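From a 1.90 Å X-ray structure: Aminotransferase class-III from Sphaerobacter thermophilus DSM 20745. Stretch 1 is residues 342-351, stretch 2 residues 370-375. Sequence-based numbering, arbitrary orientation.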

# COMPACT_ATOMS: atom_id res chain seq x y z
N ARG B 342 -14.99 -21.19 -18.64
CA ARG B 342 -16.37 -21.06 -18.17
C ARG B 342 -16.74 -19.59 -17.94
O ARG B 342 -17.83 -19.15 -18.33
CB ARG B 342 -16.56 -21.87 -16.88
CG ARG B 342 -18.00 -21.90 -16.39
CD ARG B 342 -18.17 -22.78 -15.15
NE ARG B 342 -17.43 -22.28 -13.98
CZ ARG B 342 -17.91 -21.37 -13.14
NH1 ARG B 342 -19.11 -20.86 -13.34
NH2 ARG B 342 -17.21 -20.97 -12.09
N LEU B 343 -15.86 -18.83 -17.29
CA LEU B 343 -16.11 -17.40 -17.09
C LEU B 343 -16.26 -16.67 -18.41
O LEU B 343 -17.08 -15.76 -18.54
CB LEU B 343 -15.00 -16.77 -16.26
CG LEU B 343 -14.86 -17.24 -14.81
CD1 LEU B 343 -13.59 -16.68 -14.23
CD2 LEU B 343 -16.07 -16.86 -13.98
N ALA B 344 -15.46 -17.03 -19.41
CA ALA B 344 -15.55 -16.34 -20.69
C ALA B 344 -16.87 -16.65 -21.38
O ALA B 344 -17.50 -15.77 -21.98
CB ALA B 344 -14.36 -16.71 -21.58
N THR B 345 -17.32 -17.90 -21.30
CA THR B 345 -18.62 -18.25 -21.87
C THR B 345 -19.74 -17.50 -21.16
O THR B 345 -20.62 -16.93 -21.81
CB THR B 345 -18.83 -19.75 -21.80
OG1 THR B 345 -17.85 -20.38 -22.64
CG2 THR B 345 -20.23 -20.10 -22.28
N LEU B 346 -19.70 -17.48 -19.83
CA LEU B 346 -20.73 -16.75 -19.09
C LEU B 346 -20.70 -15.26 -19.42
O LEU B 346 -21.76 -14.62 -19.53
CB LEU B 346 -20.53 -16.96 -17.59
CG LEU B 346 -20.94 -18.33 -17.01
CD1 LEU B 346 -20.54 -18.43 -15.54
CD2 LEU B 346 -22.44 -18.57 -17.20
N GLY B 347 -19.50 -14.70 -19.60
CA GLY B 347 -19.41 -13.29 -19.95
C GLY B 347 -19.98 -13.00 -21.32
O GLY B 347 -20.71 -12.02 -21.51
N GLN B 348 -19.67 -13.86 -22.29
CA GLN B 348 -20.26 -13.71 -23.62
C GLN B 348 -21.79 -13.79 -23.55
O GLN B 348 -22.48 -13.02 -24.21
CB GLN B 348 -19.70 -14.77 -24.57
CG GLN B 348 -19.93 -14.44 -26.03
CD GLN B 348 -21.37 -14.71 -26.47
OE1 GLN B 348 -22.03 -15.63 -25.96
NE2 GLN B 348 -21.87 -13.91 -27.41
N GLN B 349 -22.32 -14.75 -22.78
CA GLN B 349 -23.77 -14.87 -22.64
C GLN B 349 -24.39 -13.62 -22.02
O GLN B 349 -25.45 -13.14 -22.48
CB GLN B 349 -24.10 -16.11 -21.81
CG GLN B 349 -23.85 -17.41 -22.56
CD GLN B 349 -24.24 -18.63 -21.77
OE1 GLN B 349 -23.75 -18.84 -20.65
NE2 GLN B 349 -25.12 -19.45 -22.33
N LEU B 350 -23.77 -13.08 -20.97
CA LEU B 350 -24.27 -11.85 -20.37
C LEU B 350 -24.26 -10.71 -21.39
O LEU B 350 -25.25 -9.99 -21.55
CB LEU B 350 -23.46 -11.48 -19.13
CG LEU B 350 -23.98 -10.31 -18.28
CD1 LEU B 350 -23.76 -10.53 -16.79
CD2 LEU B 350 -23.34 -8.98 -18.69
N ARG B 351 -23.13 -10.53 -22.08
CA ARG B 351 -23.00 -9.41 -23.01
C ARG B 351 -24.00 -9.52 -24.16
O ARG B 351 -24.64 -8.53 -24.54
CB ARG B 351 -21.56 -9.35 -23.55
CG ARG B 351 -20.56 -8.82 -22.52
CD ARG B 351 -19.25 -8.43 -23.17
NE ARG B 351 -18.65 -9.57 -23.86
CZ ARG B 351 -17.86 -10.46 -23.26
NH1 ARG B 351 -17.55 -10.32 -21.96
NH2 ARG B 351 -17.38 -11.47 -23.98
N TYR B 370 -14.34 -8.62 -22.10
CA TYR B 370 -13.47 -9.75 -22.42
C TYR B 370 -13.41 -10.65 -21.20
O TYR B 370 -13.39 -10.17 -20.07
CB TYR B 370 -12.06 -9.29 -22.83
CG TYR B 370 -11.26 -10.44 -23.40
CD1 TYR B 370 -10.61 -11.35 -22.57
CD2 TYR B 370 -11.20 -10.64 -24.78
CE1 TYR B 370 -9.91 -12.42 -23.10
CE2 TYR B 370 -10.50 -11.71 -25.31
CZ TYR B 370 -9.87 -12.59 -24.47
OH TYR B 370 -9.18 -13.65 -25.01
N GLY B 371 -13.36 -11.96 -21.43
CA GLY B 371 -13.39 -12.89 -20.31
C GLY B 371 -14.57 -12.57 -19.41
O GLY B 371 -15.71 -12.43 -19.88
N SER B 372 -14.31 -12.35 -18.12
CA SER B 372 -15.36 -12.11 -17.14
C SER B 372 -15.55 -10.63 -16.81
O SER B 372 -16.16 -10.31 -15.79
CB SER B 372 -15.08 -12.89 -15.85
OG SER B 372 -13.78 -12.58 -15.37
N LEU B 373 -15.06 -9.73 -17.66
CA LEU B 373 -15.22 -8.29 -17.49
C LEU B 373 -16.14 -7.75 -18.58
O LEU B 373 -16.02 -8.15 -19.74
CB LEU B 373 -13.87 -7.57 -17.55
CG LEU B 373 -12.81 -7.96 -16.52
CD1 LEU B 373 -11.46 -7.36 -16.91
CD2 LEU B 373 -13.22 -7.46 -15.16
N PHE B 374 -17.03 -6.83 -18.21
CA PHE B 374 -17.93 -6.25 -19.20
C PHE B 374 -18.25 -4.80 -18.82
O PHE B 374 -18.14 -4.40 -17.66
CB PHE B 374 -19.22 -7.08 -19.33
CG PHE B 374 -20.07 -7.09 -18.09
CD1 PHE B 374 -21.02 -6.11 -17.88
CD2 PHE B 374 -19.92 -8.09 -17.14
CE1 PHE B 374 -21.80 -6.11 -16.75
CE2 PHE B 374 -20.70 -8.10 -16.01
CZ PHE B 374 -21.63 -7.11 -15.81
N HIS B 375 -18.67 -4.04 -19.83
CA HIS B 375 -19.03 -2.62 -19.67
C HIS B 375 -20.22 -2.34 -20.58
O HIS B 375 -20.12 -2.52 -21.80
CB HIS B 375 -17.83 -1.72 -20.04
CG HIS B 375 -17.87 -0.36 -19.41
ND1 HIS B 375 -19.02 0.41 -19.34
CD2 HIS B 375 -16.89 0.39 -18.83
CE1 HIS B 375 -18.75 1.56 -18.75
NE2 HIS B 375 -17.47 1.57 -18.42
O HOH W 1 -16.04 -13.80 -22.66

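Residues 342-351 form part of a longer helix, and residues 370-375 make a tight turn that leads into a strand. Helix and strand run nearly parallel, their N-to-C directions 15° apart and their axes 8.9 Å apart at closest approach. The turn comes closer still: the CA atoms of Ala344 and Gly371 are 4.1 Å apart.

The backbone of each stretch is held by its own hydrogen bonds. In the helix they follow the i to i+4 pattern, as from Gly347 N to Leu343 O at 2.8 Å. In the second stretch a type II' turn is closed by a reciprocal pair, Leu373 N to Tyr370 O at 3.0 Å and Tyr370 N to Leu373 O at 2.9 Å. Gly371 takes the first corner of this turn with a phi of 53° and psi of -126°, a conformation that glycine adopts far more readily than residues bearing a CB.

The backbones come close where the helix has a glycine. Gly371 O lies 3.8 Å from Gly347 CA and 4.0 Å from Ala344 CA. At Gly347 an ideal CB would point toward the turn and sit 2.3 Å from Gly371 O, a clash, so the absence of a side chain makes room for the carbonyl. Ala344 directs its short side chain sideways. Nearby, Leu343 CB packs 3.9 Å from Ser372 CB, while Ser372 OG is hydrogen-bonded elsewhere in the structure, which satisfies its polarity in a buried site.

Polar contacts centre on Arg351. Its CA-to-CB bond points sideways, but the long side chain brings the guanidinium back to the turn, where NH1 gives a weak hydrogen bond to Gly371 O, long at 3.5 Å though nearly straight at 165°. A water adds a second, bridged link: it accepts from Arg351 NH2 at 3.0 Å and donates both to Ala344 O at 2.5 Å and to Gly371 O at 3.1 Å. A guanidinium suits this place because its several N-H groups can serve the carbonyl and the water together.

The apolar contacts lie farther along, where Leu350 and Phe374 both point toward the opposing stretch. Leu350 CD2 sits 3.6 Å from the centroid of the Phe374 ring, only 2° off the ring normal, a CH-pi contact in which a weakly polarised methyl meets the electron-rich face. The aliphatic part of Arg351 adds to this packing, with its CG 3.9 Å from Phe374 CB.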